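Local coordinates for protein fiber (Human adenovirus 35, PDB 2QLK) that forms the trimeric head of the adenovirus fibre, which probably attaches the virus to its host-cell receptor CD46, at residues G66-K78 and L185-L198. Numbering follows the deposited sequence.
Sequences GVSDTVNQMFTQK and LNASESPESNIATL
Leu198 and Phe75 meet at the end of the antiparallel beta-sandwich of the adenovirus fibre knob, where the connection between strands 57-66 and 79-88 packs against the loop that follows strand 177-186. With Leu198 CG anti to the backbone N (chi1 173°), Leu198 CD1 sits over one face of the Phe75 ring, 3.8 Å from its centroid and 15° off the ring normal, a CH-pi contact. The same methyl also approaches Val71 CG1, at 4.2 Å. Phe75 also meets Leu185 CD2 obliquely, Pro191 CG at its CB, and Tyr149 edge-to-face.

Asn72 ties the two loops together with side chain and backbone alike. Its OD1 takes the amide of Leu198 at 2.7 Å; the N-H points almost straight at the oxygen (173°), yet the donor lies well above the carbonyl plane. A weak bond from Asn72 ND2 to Gly66 O helps fix the amide's rotation, while Asn72 O accepts from Ala196 N in the carbonyl plane.

On the exposed side, Ile195 CD1 lies alongside the extended Gln73 side chain, 3.3 Å from Gln73 CD and as near to its CB and NE2. Further along, Phe75 O receives the amide N of Glu192, and the Glu192 carboxylate leads away to Ser152 and Tyr149. At the far end, Lys78 O accepts the amide N of Ala187 at 2.8 Å, in the carbonyl plane and nearly straight.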
loop_
_atom_site.group_PDB
_atom_site.type_symbol
_atom_site.label_atom_id
_atom_site.label_comp_id
_atom_site.label_asym_id
_atom_site.label_seq_id
_atom_site.Cartn_x
_atom_site.Cartn_y
_atom_site.Cartn_z
ATOM N N GLY A 66 -2.616 -16.864 -14.712
ATOM C CA GLY A 66 -2.735 -17.232 -16.118
ATOM C C GLY A 66 -3.259 -18.645 -16.302
ATOM O O GLY A 66 -2.891 -19.533 -15.525
ATOM N N VAL A 67 -4.087 -18.868 -17.329
ATOM C CA VAL A 67 -4.647 -20.192 -17.571
ATOM C C VAL A 67 -4.140 -20.895 -18.829
ATOM O O VAL A 67 -3.804 -22.080 -18.783
ATOM C CB VAL A 67 -6.196 -20.165 -17.638
ATOM C CG1 VAL A 67 -6.774 -19.395 -16.449
ATOM C CG2 VAL A 67 -6.650 -19.598 -18.957
ATOM N N SER A 68 -4.066 -20.176 -19.943
ATOM C CA SER A 68 -3.622 -20.797 -21.173
ATOM C C SER A 68 -2.129 -21.081 -21.228
ATOM O O SER A 68 -1.305 -20.404 -20.575
ATOM C CB SER A 68 -4.022 -19.939 -22.376
ATOM O OG SER A 68 -3.198 -18.796 -22.470
ATOM N N ASP A 69 -1.791 -22.105 -22.013
ATOM C CA ASP A 69 -0.405 -22.514 -22.211
ATOM C C ASP A 69 0.401 -21.305 -22.685
ATOM O O ASP A 69 1.570 -21.152 -22.332
ATOM C CB ASP A 69 -0.321 -23.623 -23.266
ATOM C CG ASP A 69 -1.004 -24.911 -22.827
ATOM O OD1 ASP A 69 -2.190 -24.867 -22.440
ATOM O OD2 ASP A 69 -0.353 -25.977 -22.880
ATOM N N THR A 70 -0.224 -20.451 -23.488
ATOM C CA THR A 70 0.456 -19.269 -24.001
ATOM C C THR A 70 0.749 -18.277 -22.876
ATOM O O THR A 70 1.878 -17.795 -22.731
ATOM C CB THR A 70 -0.382 -18.542 -25.079
ATOM O OG1 THR A 70 -0.668 -19.447 -26.162
ATOM C CG2 THR A 70 0.394 -17.334 -25.626
ATOM N N VAL A 71 -0.269 -17.955 -22.088
ATOM C CA VAL A 71 -0.063 -17.029 -20.997
ATOM C C VAL A 71 1.032 -17.598 -20.075
ATOM O O VAL A 71 2.029 -16.928 -19.777
ATOM C CB VAL A 71 -1.380 -16.814 -20.211
ATOM C CG1 VAL A 71 -1.113 -16.001 -18.937
ATOM C CG2 VAL A 71 -2.397 -16.088 -21.106
ATOM N N ASN A 72 0.880 -18.857 -19.678
ATOM C CA ASN A 72 1.833 -19.453 -18.755
ATOM C C ASN A 72 3.206 -19.799 -19.318
ATOM O O ASN A 72 3.945 -20.604 -18.754
ATOM C CB ASN A 72 1.171 -20.648 -18.070
ATOM C CG ASN A 72 -0.071 -20.233 -17.302
ATOM O OD1 ASN A 72 -0.104 -19.152 -16.703
ATOM N ND2 ASN A 72 -1.098 -21.068 -17.328
ATOM N N GLN A 73 3.558 -19.133 -20.412
ATOM C CA GLN A 73 4.843 -19.328 -21.060
ATOM C C GLN A 73 5.490 -17.947 -21.247
ATOM O O GLN A 73 6.655 -17.836 -21.633
ATOM C CB GLN A 73 4.639 -20.027 -22.409
ATOM C CG GLN A 73 5.914 -20.498 -23.089
ATOM C CD GLN A 73 5.658 -21.623 -24.084
ATOM O OE1 GLN A 73 4.759 -21.535 -24.920
ATOM N NE2 GLN A 73 6.457 -22.685 -23.998
ATOM N N MET A 74 4.724 -16.895 -20.960
ATOM C CA MET A 74 5.254 -15.538 -21.114
ATOM C C MET A 74 6.487 -15.294 -20.237
ATOM O O MET A 74 7.364 -14.487 -20.583
ATOM C CB MET A 74 4.177 -14.502 -20.793
ATOM C CG MET A 74 3.050 -14.481 -21.813
ATOM S SD MET A 74 1.822 -13.195 -21.470
ATOM C CE MET A 74 2.871 -11.705 -21.800
ATOM N N PHE A 75 6.562 -15.985 -19.106
ATOM C CA PHE A 75 7.696 -15.792 -18.220
ATOM C C PHE A 75 8.912 -16.680 -18.521
ATOM O O PHE A 75 9.740 -16.909 -17.642
ATOM C CB PHE A 75 7.245 -15.898 -16.746
ATOM C CG PHE A 75 6.413 -14.701 -16.270
ATOM C CD1 PHE A 75 6.217 -13.592 -17.098
ATOM C CD2 PHE A 75 5.845 -14.680 -14.988
ATOM C CE1 PHE A 75 5.461 -12.468 -16.654
ATOM C CE2 PHE A 75 5.086 -13.564 -14.533
ATOM C CZ PHE A 75 4.897 -12.465 -15.366
ATOM N N THR A 76 9.002 -17.194 -19.757
ATOM C CA THR A 76 10.183 -17.963 -20.176
ATOM C C THR A 76 11.123 -16.952 -20.876
ATOM O O THR A 76 12.261 -17.267 -21.243
ATOM C CB THR A 76 9.847 -19.093 -21.185
ATOM O OG1 THR A 76 9.154 -18.541 -22.310
ATOM C CG2 THR A 76 8.998 -20.177 -20.529
ATOM N N GLN A 77 10.637 -15.731 -21.052
ATOM C CA GLN A 77 11.425 -14.668 -21.678
ATOM C C GLN A 77 11.791 -13.640 -20.605
ATOM O O GLN A 77 11.063 -13.476 -19.629
ATOM C CB GLN A 77 10.613 -14.001 -22.786
ATOM C CG GLN A 77 9.258 -13.523 -22.320
ATOM C CD GLN A 77 8.198 -13.576 -23.406
ATOM O OE1 GLN A 77 8.121 -14.546 -24.162
ATOM N NE2 GLN A 77 7.360 -12.541 -23.475
ATOM N N LYS A 78 12.908 -12.950 -20.788
ATOM C CA LYS A 78 13.357 -11.962 -19.816
ATOM C C LYS A 78 12.477 -10.711 -19.784
ATOM O O LYS A 78 12.529 -9.924 -18.835
ATOM C CB LYS A 78 14.803 -11.565 -20.114
ATOM C CG LYS A 78 15.032 -11.132 -21.553
ATOM C CD LYS A 78 16.393 -10.466 -21.735
ATOM C CE LYS A 78 16.444 -9.093 -21.067
ATOM N NZ LYS A 78 17.761 -8.416 -21.243
ATOM N N LEU A 185 7.487 -7.147 -16.968
ATOM C CA LEU A 185 8.622 -7.903 -16.474
ATOM C C LEU A 185 9.847 -7.450 -17.288
ATOM O O LEU A 185 9.838 -7.493 -18.516
ATOM C CB LEU A 185 8.422 -9.403 -16.687
ATOM C CG LEU A 185 9.770 -10.139 -16.488
ATOM C CD1 LEU A 185 10.173 -10.171 -14.987
ATOM C CD2 LEU A 185 9.679 -11.535 -17.057
ATOM N N ASN A 186 10.900 -7.030 -16.610
ATOM C CA ASN A 186 12.101 -6.613 -17.314
ATOM C C ASN A 186 13.287 -7.132 -16.526
ATOM O O ASN A 186 13.834 -6.419 -15.700
ATOM C CB ASN A 186 12.137 -5.085 -17.432
ATOM C CG ASN A 186 13.372 -4.584 -18.148
ATOM O OD1 ASN A 186 14.470 -4.597 -17.594
ATOM N ND2 ASN A 186 13.202 -4.147 -19.389
ATOM N N ALA A 187 13.673 -8.377 -16.794
ATOM C CA ALA A 187 14.769 -9.031 -16.084
ATOM C C ALA A 187 15.990 -9.364 -16.937
ATOM O O ALA A 187 15.919 -9.372 -18.156
ATOM C CB ALA A 187 14.253 -10.314 -15.427
ATOM N N SER A 188 17.106 -9.652 -16.274
ATOM C CA SER A 188 18.355 -10.001 -16.943
ATOM C C SER A 188 18.298 -11.452 -17.382
ATOM O O SER A 188 18.978 -11.853 -18.327
ATOM C CB SER A 188 19.523 -9.830 -15.988
ATOM O OG SER A 188 19.456 -8.575 -15.354
ATOM N N GLU A 189 17.498 -12.244 -16.677
ATOM C CA GLU A 189 17.338 -13.654 -16.992
ATOM C C GLU A 189 15.850 -13.970 -17.039
ATOM O O GLU A 189 15.029 -13.208 -16.521
ATOM C CB GLU A 189 18.027 -14.520 -15.932
ATOM C CG GLU A 189 17.918 -16.028 -16.177
ATOM C CD GLU A 189 18.678 -16.501 -17.416
ATOM O OE1 GLU A 189 19.921 -16.350 -17.447
ATOM O OE2 GLU A 189 18.035 -17.029 -18.354
ATOM N N SER A 190 15.496 -15.083 -17.670
ATOM C CA SER A 190 14.097 -15.472 -17.751
ATOM C C SER A 190 13.698 -16.157 -16.447
ATOM O O SER A 190 14.401 -17.041 -15.948
ATOM C CB SER A 190 13.866 -16.413 -18.940
ATOM O OG SER A 190 14.609 -17.604 -18.798
ATOM N N PRO A 191 12.562 -15.746 -15.862
ATOM C CA PRO A 191 12.185 -16.405 -14.608
ATOM C C PRO A 191 11.867 -17.896 -14.732
ATOM O O PRO A 191 12.083 -18.649 -13.787
ATOM C CB PRO A 191 11.000 -15.564 -14.104
ATOM C CG PRO A 191 10.503 -14.854 -15.297
ATOM C CD PRO A 191 11.730 -14.560 -16.118
ATOM N N GLU A 192 11.366 -18.333 -15.887
ATOM C CA GLU A 192 11.056 -19.750 -16.060
ATOM C C GLU A 192 11.655 -20.327 -17.343
ATOM O O GLU A 192 11.864 -19.618 -18.314
ATOM C CB GLU A 192 9.545 -19.973 -16.085
ATOM C CG GLU A 192 8.812 -19.462 -14.861
ATOM C CD GLU A 192 8.654 -20.515 -13.768
ATOM O OE1 GLU A 192 9.131 -21.663 -13.948
ATOM O OE2 GLU A 192 8.041 -20.183 -12.730
ATOM N N SER A 193 11.914 -21.631 -17.328
ATOM C CA SER A 193 12.457 -22.325 -18.488
ATOM C C SER A 193 11.315 -22.990 -19.251
ATOM O O SER A 193 11.454 -23.329 -20.425
ATOM C CB SER A 193 13.465 -23.380 -18.043
ATOM O OG SER A 193 12.877 -24.262 -17.104
ATOM N N ASN A 194 10.184 -23.185 -18.584
ATOM C CA ASN A 194 9.038 -23.800 -19.236
ATOM C C ASN A 194 7.713 -23.415 -18.590
ATOM O O ASN A 194 7.679 -22.733 -17.563
ATOM C CB ASN A 194 9.178 -25.322 -19.245
ATOM C CG ASN A 194 8.299 -25.977 -20.302
ATOM O OD1 ASN A 194 8.161 -27.200 -20.346
ATOM N ND2 ASN A 194 7.709 -25.159 -21.170
ATOM N N ILE A 195 6.626 -23.864 -19.208
ATOM C CA ILE A 195 5.286 -23.578 -18.729
ATOM C C ILE A 195 5.196 -23.676 -17.216
ATOM O O ILE A 195 5.683 -24.642 -16.611
ATOM C CB ILE A 195 4.259 -24.543 -19.342
ATOM C CG1 ILE A 195 4.418 -24.572 -20.861
ATOM C CG2 ILE A 195 2.863 -24.101 -18.982
ATOM C CD1 ILE A 195 4.321 -23.198 -21.522
ATOM N N ALA A 196 4.570 -22.665 -16.618
ATOM C CA ALA A 196 4.384 -22.582 -15.168
ATOM C C ALA A 196 3.264 -21.584 -14.989
ATOM O O ALA A 196 3.202 -20.599 -15.724
ATOM C CB ALA A 196 5.656 -22.072 -14.504
ATOM N N THR A 197 2.376 -21.823 -14.028
ATOM C CA THR A 197 1.245 -20.926 -13.821
ATOM C C THR A 197 1.706 -19.517 -13.551
ATOM O O THR A 197 2.399 -19.248 -12.557
ATOM C CB THR A 197 0.355 -21.356 -12.642
ATOM O OG1 THR A 197 0.010 -22.739 -12.774
ATOM C CG2 THR A 197 -0.921 -20.547 -12.637
ATOM N N LEU A 198 1.329 -18.606 -14.440
ATOM C CA LEU A 198 1.727 -17.228 -14.247
ATOM C C LEU A 198 0.867 -16.698 -13.106
ATOM O O LEU A 198 -0.322 -16.960 -13.080
ATOM C CB LEU A 198 1.508 -16.420 -15.530
ATOM C CG LEU A 198 1.729 -14.901 -15.426
ATOM C CD1 LEU A 198 2.059 -14.333 -16.797
ATOM C CD2 LEU A 198 0.464 -14.218 -14.845
HETATM O O HOH W 1 19.437 -7.445 -18.452
#